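Local coordinates for binding domain (Hc) of Paraclostridial Mosquitocidal Protein 1 (Paraclostridium bifermentans, PDB 6HOX), which forms the receptor-binding part of a clostridial neurotoxin that targets Anopheles mosquitoes and is responsible for directing the toxin to host nerve cells, at residues N42-I54 against R64-N78. Sequence-based numbering, arbitrary orientation.
Sequences NNTNLEVKTGVQI and RLNSNENSSIIVQKN
Gln53 and Arg64 extend side by side from an antiparallel hydrogen-bonded pair, with their amide and guanidinium planes 65° apart. Asn66 joins them. Its ND2 donates to Gln53 OE1 at 3.0 Å. Gln53 OE1 lies close to the amide plane of Asn66, while ND2 sits above the plane of the Gln53 amide; the two amide planes are perpendicular. Asn66 OD1 takes Arg64 NE at 2.8 Å on a lone pair and in the guanidinium plane. Both ends of the Asn66 amide are thus used, which fixes its flip. Arg64 also forms a salt bridge with Glu442 and a cation-pi contact with Phe218. A water accepts from Asn66 ND2 and Asn68 ND2 and donates to Gly51 O. Ser71 OG turns anti to its own N (chi1 -157°), where it receives Asn66 N and gives a weak bond to Gly51 O.

Both segments belong to the N-terminal part of the receptor-binding domain, a concanavalin-like fold. The chain runs from strand 46-48 of a small antiparallel sheet into the hairpin of strands 53-56 and 61-66, then returns as strand 73-75, which lies between 46-48 and 205-207. Glu47 and Ile74 exchange two backbone bonds, and Lys49 N reaches Ser72 O. On one face of this sheet Leu46 CD2 lies 3.9 Å from Val75 CG2, and Val48 CG2 lies alongside Ile73 CG2. In Val52, CG1 is anti to the backbone N (chi1 179°), which leaves CG2 beside the N and facing Ile73 CG1 at 3.9 Å and Leu65 CD2 at 4.1 Å. Phe27, Ile36 and Phe207 add to this apolar side. The Thr44 and Val75 side chains cross at about a right angle, with CG2 of Thr44 meeting CG1 of Val75, while Thr44 OG1 bonds Asp38.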
ATOM      1  N   ASN A  42     -20.544  12.349  14.565  1.00 49.23           N
ATOM      2  CA  ASN A  42     -20.874  13.776  14.671  1.00 45.82           C
ATOM      3  C   ASN A  42     -21.928  14.163  13.634  1.00 43.49           C
ATOM      4  O   ASN A  42     -22.449  15.271  13.685  1.00 41.58           O
ATOM      5  CB  ASN A  42     -19.650  14.678  14.518  1.00 45.83           C
ATOM      6  CG  ASN A  42     -19.098  15.135  15.845  1.00 48.44           C
ATOM      7  OD1 ASN A  42     -19.447  14.590  16.890  1.00 53.39           O
ATOM      8  ND2 ASN A  42     -18.261  16.154  15.816  1.00 56.29           N
ATOM      9  N   ASN A  43     -22.209  13.258  12.695  1.00 44.92           N
ATOM     10  CA  ASN A  43     -23.301  13.415  11.767  1.00 48.74           C
ATOM     11  C   ASN A  43     -23.054  14.655  10.899  1.00 43.81           C
ATOM     12  O   ASN A  43     -23.981  15.393  10.601  1.00 48.00           O
ATOM     13  CB  ASN A  43     -24.635  13.508  12.522  1.00 54.90           C
ATOM     14  CG  ASN A  43     -25.834  13.331  11.619  1.00 61.62           C
ATOM     15  OD1 ASN A  43     -25.817  12.472  10.741  1.00 66.85           O
ATOM     16  ND2 ASN A  43     -26.866  14.140  11.816  1.00 63.17           N
ATOM     17  N   THR A  44     -21.792  14.904  10.532  1.00 39.42           N
ATOM     18  CA  THR A  44     -21.431  16.085   9.745  1.00 36.70           C
ATOM     19  C   THR A  44     -22.135  16.032   8.392  1.00 37.87           C
ATOM     20  O   THR A  44     -22.164  14.977   7.774  1.00 36.58           O
ATOM     21  CB  THR A  44     -19.931  16.166   9.449  1.00 38.76           C
ATOM     22  OG1 THR A  44     -19.214  15.963  10.667  1.00 42.65           O
ATOM     23  CG2 THR A  44     -19.542  17.481   8.813  1.00 37.73           C
ATOM     24  N   ASN A  45     -22.631  17.181   7.918  1.00 37.04           N
ATOM     25  CA  ASN A  45     -23.370  17.225   6.670  1.00 37.43           C
ATOM     26  C   ASN A  45     -22.406  17.206   5.471  1.00 36.65           C
ATOM     27  O   ASN A  45     -21.553  18.069   5.342  1.00 35.81           O
ATOM     28  CB  ASN A  45     -24.268  18.453   6.595  1.00 38.50           C
ATOM     29  CG  ASN A  45     -25.208  18.380   5.414  1.00 39.82           C
ATOM     30  OD1 ASN A  45     -25.175  19.247   4.546  1.00 40.36           O
ATOM     31  ND2 ASN A  45     -26.010  17.328   5.358  1.00 41.00           N
ATOM     32  N   LEU A  46     -22.573  16.203   4.606  1.00 34.96           N
ATOM     33  CA  LEU A  46     -21.785  16.018   3.386  1.00 35.16           C
ATOM     34  C   LEU A  46     -22.701  16.172   2.179  1.00 30.67           C
ATOM     35  O   LEU A  46     -23.838  15.704   2.197  1.00 28.87           O
ATOM     36  CB  LEU A  46     -21.206  14.598   3.288  1.00 35.21           C
ATOM     37  CG  LEU A  46     -20.719  13.935   4.563  1.00 37.71           C
ATOM     38  CD1 LEU A  46     -20.403  12.479   4.283  1.00 41.88           C
ATOM     39  CD2 LEU A  46     -19.488  14.635   5.099  1.00 40.70           C
ATOM     40  N   GLU A  47     -22.136  16.678   1.091  1.00 31.46           N
ATOM     41  CA  GLU A  47     -22.757  16.590  -0.203  1.00 34.51           C
ATOM     42  C   GLU A  47     -21.833  15.759  -1.102  1.00 31.10           C
ATOM     43  O   GLU A  47     -20.774  16.209  -1.506  1.00 28.25           O
ATOM     44  CB  GLU A  47     -23.032  17.990  -0.753  1.00 39.23           C
ATOM     45  CG  GLU A  47     -23.923  17.984  -1.992  1.00 46.51           C
ATOM     46  CD  GLU A  47     -23.966  19.311  -2.735  1.00 49.30           C
ATOM     47  OE1 GLU A  47     -24.528  20.263  -2.158  1.00 58.07           O
ATOM     48  OE2 GLU A  47     -23.388  19.400  -3.863  1.00 49.59           O
ATOM     49  N   VAL A  48     -22.260  14.528  -1.391  1.00 30.53           N
ATOM     50  CA  VAL A  48     -21.539  13.625  -2.241  1.00 31.15           C
ATOM     51  C   VAL A  48     -22.181  13.668  -3.626  1.00 33.37           C
ATOM     52  O   VAL A  48     -23.332  13.260  -3.784  1.00 32.80           O
ATOM     53  CB  VAL A  48     -21.558  12.191  -1.690  1.00 30.62           C
ATOM     54  CG1 VAL A  48     -20.792  11.238  -2.602  1.00 30.95           C
ATOM     55  CG2 VAL A  48     -21.032  12.128  -0.271  1.00 30.57           C
ATOM     56  N   LYS A  49     -21.428  14.142  -4.617  1.00 31.45           N
ATOM     57  CA  LYS A  49     -21.975  14.281  -5.960  1.00 34.15           C
ATOM     58  C   LYS A  49     -21.948  12.921  -6.674  1.00 33.21           C
ATOM     59  O   LYS A  49     -21.260  11.993  -6.246  1.00 31.17           O
ATOM     60  CB  LYS A  49     -21.230  15.394  -6.696  1.00 37.90           C
ATOM     61  CG  LYS A  49     -21.409  16.776  -6.083  1.00 43.52           C
ATOM     62  CD  LYS A  49     -21.001  17.883  -7.033  1.00 52.02           C
ATOM     63  CE  LYS A  49     -21.995  18.127  -8.152  1.00 55.33           C
ATOM     64  NZ  LYS A  49     -23.290  18.626  -7.629  1.00 55.63           N
ATOM     65  N   THR A  50     -22.723  12.809  -7.764  1.00 32.59           N
ATOM     66  CA  THR A  50     -23.022  11.504  -8.379  1.00 33.23           C
ATOM     67  C   THR A  50     -21.809  10.953  -9.125  1.00 31.23           C
ATOM     68  O   THR A  50     -21.825   9.794  -9.493  1.00 35.86           O
ATOM     69  CB  THR A  50     -24.237  11.558  -9.319  1.00 33.23           C
ATOM     70  OG1 THR A  50     -24.003  12.525 -10.342  1.00 32.04           O
ATOM     71  CG2 THR A  50     -25.504  11.907  -8.576  1.00 33.31           C
ATOM     72  N   GLY A  51     -20.782  11.783  -9.343  1.00 34.10           N
ATOM     73  CA  GLY A  51     -19.541  11.322  -9.973  1.00 34.20           C
ATOM     74  C   GLY A  51     -18.623  10.564  -9.021  1.00 31.66           C
ATOM     75  O   GLY A  51     -17.651   9.978  -9.466  1.00 32.37           O
ATOM     76  N   VAL A  52     -18.900  10.615  -7.711  1.00 30.95           N
ATOM     77  CA  VAL A  52     -18.108   9.900  -6.707  1.00 30.68           C
ATOM     78  C   VAL A  52     -18.478   8.413  -6.784  1.00 33.16           C
ATOM     79  O   VAL A  52     -19.646   8.073  -6.973  1.00 32.31           O
ATOM     80  CB  VAL A  52     -18.338  10.455  -5.289  1.00 30.48           C
ATOM     81  CG1 VAL A  52     -17.520   9.699  -4.245  1.00 31.46           C
ATOM     82  CG2 VAL A  52     -18.060  11.951  -5.196  1.00 30.11           C
ATOM     83  N   GLN A  53     -17.484   7.528  -6.644  1.00 30.04           N
ATOM     84  CA  GLN A  53     -17.741   6.091  -6.646  1.00 30.57           C
ATOM     85  C   GLN A  53     -17.293   5.460  -5.324  1.00 29.66           C
ATOM     86  O   GLN A  53     -16.501   6.021  -4.556  1.00 27.74           O
ATOM     87  CB  GLN A  53     -17.032   5.434  -7.828  1.00 33.31           C
ATOM     88  CG  GLN A  53     -17.431   6.028  -9.172  1.00 33.80           C
ATOM     89  CD  GLN A  53     -16.562   5.545 -10.305  1.00 37.57           C
ATOM     90  OE1 GLN A  53     -15.375   5.285 -10.148  1.00 37.59           O
ATOM     91  NE2 GLN A  53     -17.153   5.456 -11.483  1.00 45.33           N
ATOM     92  N   ILE A  54     -17.869   4.287  -5.072  1.00 28.79           N
ATOM     93  CA  ILE A  54     -17.523   3.405  -4.004  1.00 30.19           C
ATOM     94  C   ILE A  54     -16.939   2.142  -4.643  1.00 30.20           C
ATOM     95  O   ILE A  54     -17.591   1.502  -5.449  1.00 29.94           O
ATOM     96  CB  ILE A  54     -18.756   3.100  -3.131  1.00 31.17           C
ATOM     97  CG1 ILE A  54     -19.416   4.383  -2.617  1.00 33.09           C
ATOM     98  CG2 ILE A  54     -18.395   2.155  -1.997  1.00 31.93           C
ATOM     99  CD1 ILE A  54     -20.690   4.151  -1.824  1.00 34.42           C
ATOM    100  N   ARG A  64     -13.669   6.585  -4.321  1.00 25.60           N
ATOM    101  CA  ARG A  64     -12.863   6.838  -5.488  1.00 25.19           C
ATOM    102  C   ARG A  64     -13.310   8.164  -6.126  1.00 25.72           C
ATOM    103  O   ARG A  64     -14.493   8.347  -6.431  1.00 25.19           O
ATOM    104  CB  ARG A  64     -12.985   5.687  -6.487  1.00 25.46           C
ATOM    105  CG  ARG A  64     -12.355   5.998  -7.839  1.00 27.39           C
ATOM    106  CD  ARG A  64     -12.364   4.824  -8.815  1.00 30.63           C
ATOM    107  NE  ARG A  64     -11.962   5.223 -10.165  1.00 31.13           N
ATOM    108  CZ  ARG A  64     -11.431   4.418 -11.079  1.00 31.83           C
ATOM    109  NH1 ARG A  64     -11.153   3.159 -10.782  1.00 31.92           N
ATOM    110  NH2 ARG A  64     -11.201   4.879 -12.297  1.00 30.78           N
ATOM    111  N   LEU A  65     -12.350   9.078  -6.303  1.00 24.55           N
ATOM    112  CA  LEU A  65     -12.528  10.354  -6.984  1.00 24.36           C
ATOM    113  C   LEU A  65     -11.871  10.294  -8.366  1.00 25.29           C
ATOM    114  O   LEU A  65     -10.699   9.985  -8.468  1.00 26.52           O
ATOM    115  CB  LEU A  65     -11.864  11.447  -6.150  1.00 23.48           C
ATOM    116  CG  LEU A  65     -12.483  11.713  -4.778  1.00 24.71           C
ATOM    117  CD1 LEU A  65     -11.717  12.820  -4.053  1.00 26.62           C
ATOM    118  CD2 LEU A  65     -13.944  12.108  -4.905  1.00 24.75           C
ATOM    119  N   ASN A  66     -12.637  10.645  -9.399  1.00 26.28           N
ATOM    120  CA  ASN A  66     -12.242  10.652 -10.800  1.00 26.80           C
ATOM    121  C   ASN A  66     -12.041  12.101 -11.247  1.00 26.23           C
ATOM    122  O   ASN A  66     -12.384  13.023 -10.529  1.00 25.42           O
ATOM    123  CB  ASN A  66     -13.290   9.945 -11.673  1.00 28.02           C
ATOM    124  CG  ASN A  66     -13.395   8.473 -11.339  1.00 30.81           C
ATOM    125  OD1 ASN A  66     -12.381   7.820 -11.083  1.00 33.43           O
ATOM    126  ND2 ASN A  66     -14.607   7.939 -11.323  1.00 30.09           N
ATOM    127  N   SER A  67     -11.510  12.281 -12.460  1.00 27.29           N
ATOM    128  CA  SER A  67     -11.180  13.607 -12.986  1.00 31.30           C
ATOM    129  C   SER A  67     -12.360  14.191 -13.775  1.00 33.18           C
ATOM    130  O   SER A  67     -12.217  14.541 -14.942  1.00 37.77           O
ATOM    131  CB  SER A  67      -9.935  13.552 -13.820  1.00 29.31           C
ATOM    132  OG  SER A  67      -8.801  13.328 -12.999  1.00 29.92           O
ATOM    133  N   ASN A  68     -13.534  14.251 -13.148  1.00 32.21           N
ATOM    134  CA  ASN A  68     -14.692  14.948 -13.749  1.00 36.69           C
ATOM    135  C   ASN A  68     -15.392  15.775 -12.671  1.00 36.22           C
ATOM    136  O   ASN A  68     -15.185  15.539 -11.467  1.00 33.78           O
ATOM    137  CB  ASN A  68     -15.675  13.992 -14.420  1.00 35.27           C
ATOM    138  CG  ASN A  68     -16.307  13.051 -13.425  1.00 36.57           C
ATOM    139  OD1 ASN A  68     -17.217  13.444 -12.695  1.00 36.81           O
ATOM    140  ND2 ASN A  68     -15.801  11.829 -13.369  1.00 36.57           N
ATOM    141  N   GLU A  69     -16.217  16.722 -13.136  1.00 36.24           N
ATOM    142  CA  GLU A  69     -16.788  17.796 -12.323  1.00 39.59           C
ATOM    143  C   GLU A  69     -17.807  17.242 -11.327  1.00 37.90           C
ATOM    144  O   GLU A  69     -17.992  17.804 -10.281  1.00 43.42           O
ATOM    145  CB  GLU A  69     -17.436  18.857 -13.214  1.00 40.91           C
ATOM    146  CG  GLU A  69     -16.422  19.688 -13.955  1.00 44.60           C
ATOM    147  CD  GLU A  69     -15.499  20.434 -13.007  1.00 46.50           C
ATOM    148  OE1 GLU A  69     -16.000  21.295 -12.261  1.00 46.94           O
ATOM    149  OE2 GLU A  69     -14.298  20.103 -12.976  1.00 52.91           O
ATOM    150  N   ASN A  70     -18.402  16.096 -11.632  1.00 38.42           N
ATOM    151  CA  ASN A  70     -19.392  15.504 -10.757  1.00 40.82           C
ATOM    152  C   ASN A  70     -18.755  14.655  -9.653  1.00 37.41           C
ATOM    153  O   ASN A  70     -19.470  14.122  -8.815  1.00 38.17           O
ATOM    154  CB  ASN A  70     -20.392  14.686 -11.565  1.00 44.75           C
ATOM    155  CG  ASN A  70     -21.520  15.570 -12.030  1.00 51.07           C
ATOM    156  OD1 ASN A  70     -21.983  16.421 -11.268  1.00 57.74           O
ATOM    157  ND2 ASN A  70     -21.937  15.402 -13.272  1.00 53.49           N
ATOM    158  N   SER A  71     -17.429  14.514  -9.669  1.00 35.89           N
ATOM    159  CA  SER A  71     -16.733  13.657  -8.729  1.00 32.05           C
ATOM    160  C   SER A  71     -16.119  14.514  -7.618  1.00 30.34           C
ATOM    161  O   SER A  71     -14.921  14.779  -7.613  1.00 32.49           O
ATOM    162  CB  SER A  71     -15.707  12.808  -9.449  1.00 32.20           C
ATOM    163  OG  SER A  71     -15.407  11.641  -8.695  1.00 29.51           O
ATOM    164  N   SER A  72     -16.958  14.932  -6.670  1.00 27.05           N
ATOM    165  CA  SER A  72     -16.526  15.755  -5.567  1.00 27.37           C
ATOM    166  C   SER A  72     -17.418  15.514  -4.350  1.00 27.64           C
ATOM    167  O   SER A  72     -18.576  15.081  -4.505  1.00 27.56           O
ATOM    168  CB  SER A  72     -16.550  17.203  -5.940  1.00 30.63           C
ATOM    169  OG  SER A  72     -17.896  17.642  -6.073  1.00 36.28           O
ATOM    170  N   ILE A  73     -16.852  15.795  -3.164  1.00 25.08           N
ATOM    171  CA  ILE A  73     -17.524  15.821  -1.895  1.00 24.84           C
ATOM    172  C   ILE A  73     -17.253  17.188  -1.252  1.00 26.91           C
ATOM    173  O   ILE A  73     -16.100  17.633  -1.158  1.00 27.01           O
ATOM    174  CB  ILE A  73     -17.064  14.678  -0.970  1.00 24.72           C
ATOM    175  CG1 ILE A  73     -17.122  13.321  -1.656  1.00 25.05           C
ATOM    176  CG2 ILE A  73     -17.857  14.658   0.334  1.00 24.08           C
ATOM    177  CD1 ILE A  73     -16.431  12.223  -0.873  1.00 24.86           C
ATOM    178  N   ILE A  74     -18.335  17.842  -0.824  1.00 27.32           N
ATOM    179  CA  ILE A  74     -18.317  19.142  -0.191  1.00 27.47           C
ATOM    180  C   ILE A  74     -18.800  18.983   1.247  1.00 27.79           C
ATOM    181  O   ILE A  74     -19.869  18.432   1.511  1.00 25.89           O
ATOM    182  CB  ILE A  74     -19.203  20.115  -0.992  1.00 29.46           C
ATOM    183  CG1 ILE A  74     -18.780  20.116  -2.466  1.00 29.52           C
ATOM    184  CG2 ILE A  74     -19.217  21.497  -0.348  1.00 28.74           C
ATOM    185  CD1 ILE A  74     -19.144  21.351  -3.258  1.00 30.22           C
ATOM    186  N   VAL A  75     -17.993  19.481   2.177  1.00 27.78           N
ATOM    187  CA  VAL A  75     -18.277  19.408   3.578  1.00 28.44           C
ATOM    188  C   VAL A  75     -18.299  20.838   4.104  1.00 30.49           C
ATOM    189  O   VAL A  75     -17.266  21.516   4.092  1.00 29.07           O
ATOM    190  CB  VAL A  75     -17.222  18.558   4.301  1.00 29.84           C
ATOM    191  CG1 VAL A  75     -17.574  18.366   5.769  1.00 30.19           C
ATOM    192  CG2 VAL A  75     -17.008  17.219   3.596  1.00 30.18           C
ATOM    193  N   GLN A  76     -19.483  21.291   4.531  1.00 34.68           N
ATOM    194  CA  GLN A  76     -19.629  22.544   5.248  1.00 38.69           C
ATOM    195  C   GLN A  76     -18.962  22.366   6.612  1.00 34.59           C
ATOM    196  O   GLN A  76     -19.151  21.351   7.268  1.00 33.27           O
ATOM    197  CB  GLN A  76     -21.105  22.934   5.420  1.00 44.29           C
ATOM    198  CG  GLN A  76     -21.845  23.216   4.120  1.00 48.76           C
ATOM    199  CD  GLN A  76     -21.129  24.191   3.217  1.00 57.45           C
ATOM    200  OE1 GLN A  76     -20.741  25.291   3.625  1.00 61.22           O
ATOM    201  NE2 GLN A  76     -20.942  23.783   1.969  1.00 62.38           N
ATOM    202  N   LYS A  77     -18.152  23.342   7.017  1.00 37.86           N
ATOM    203  CA  LYS A  77     -17.502  23.268   8.320  1.00 40.92           C
ATOM    204  C   LYS A  77     -18.537  23.682   9.367  1.00 42.26           C
ATOM    205  O   LYS A  77     -19.546  24.295   9.034  1.00 42.05           O
ATOM    206  CB  LYS A  77     -16.233  24.130   8.361  1.00 40.86           C
ATOM    207  CG  LYS A  77     -15.164  23.736   7.343  1.00 40.33           C
ATOM    208  CD  LYS A  77     -13.835  24.427   7.517  1.00 36.88           C
ATOM    209  CE  LYS A  77     -13.955  25.926   7.411  1.00 37.09           C
ATOM    210  NZ  LYS A  77     -12.629  26.566   7.275  1.00 35.26           N
ATOM    211  N   ASN A  78     -18.264  23.299  10.617  1.00 47.41           N
ATOM    212  CA  ASN A  78     -19.045  23.661  11.801  1.00 48.10           C
ATOM    213  C   ASN A  78     -18.044  23.996  12.915  1.00 50.38           C
ATOM    214  O   ASN A  78     -16.851  24.176  12.634  1.00 53.37           O
ATOM    215  CB  ASN A  78     -20.027  22.545  12.168  1.00 47.79           C
ATOM    216  CG  ASN A  78     -19.366  21.183  12.194  1.00 46.16           C
ATOM    217  OD1 ASN A  78     -18.470  20.935  12.999  1.00 48.21           O
ATOM    218  ND2 ASN A  78     -19.789  20.300  11.305  1.00 41.97           N
TER
HETATM  219  O   HOH W   1     -21.667  19.989   9.717  1.00 53.06           O
HETATM  220  O   HOH W   2     -16.835   9.513 -11.956  1.00 33.61           O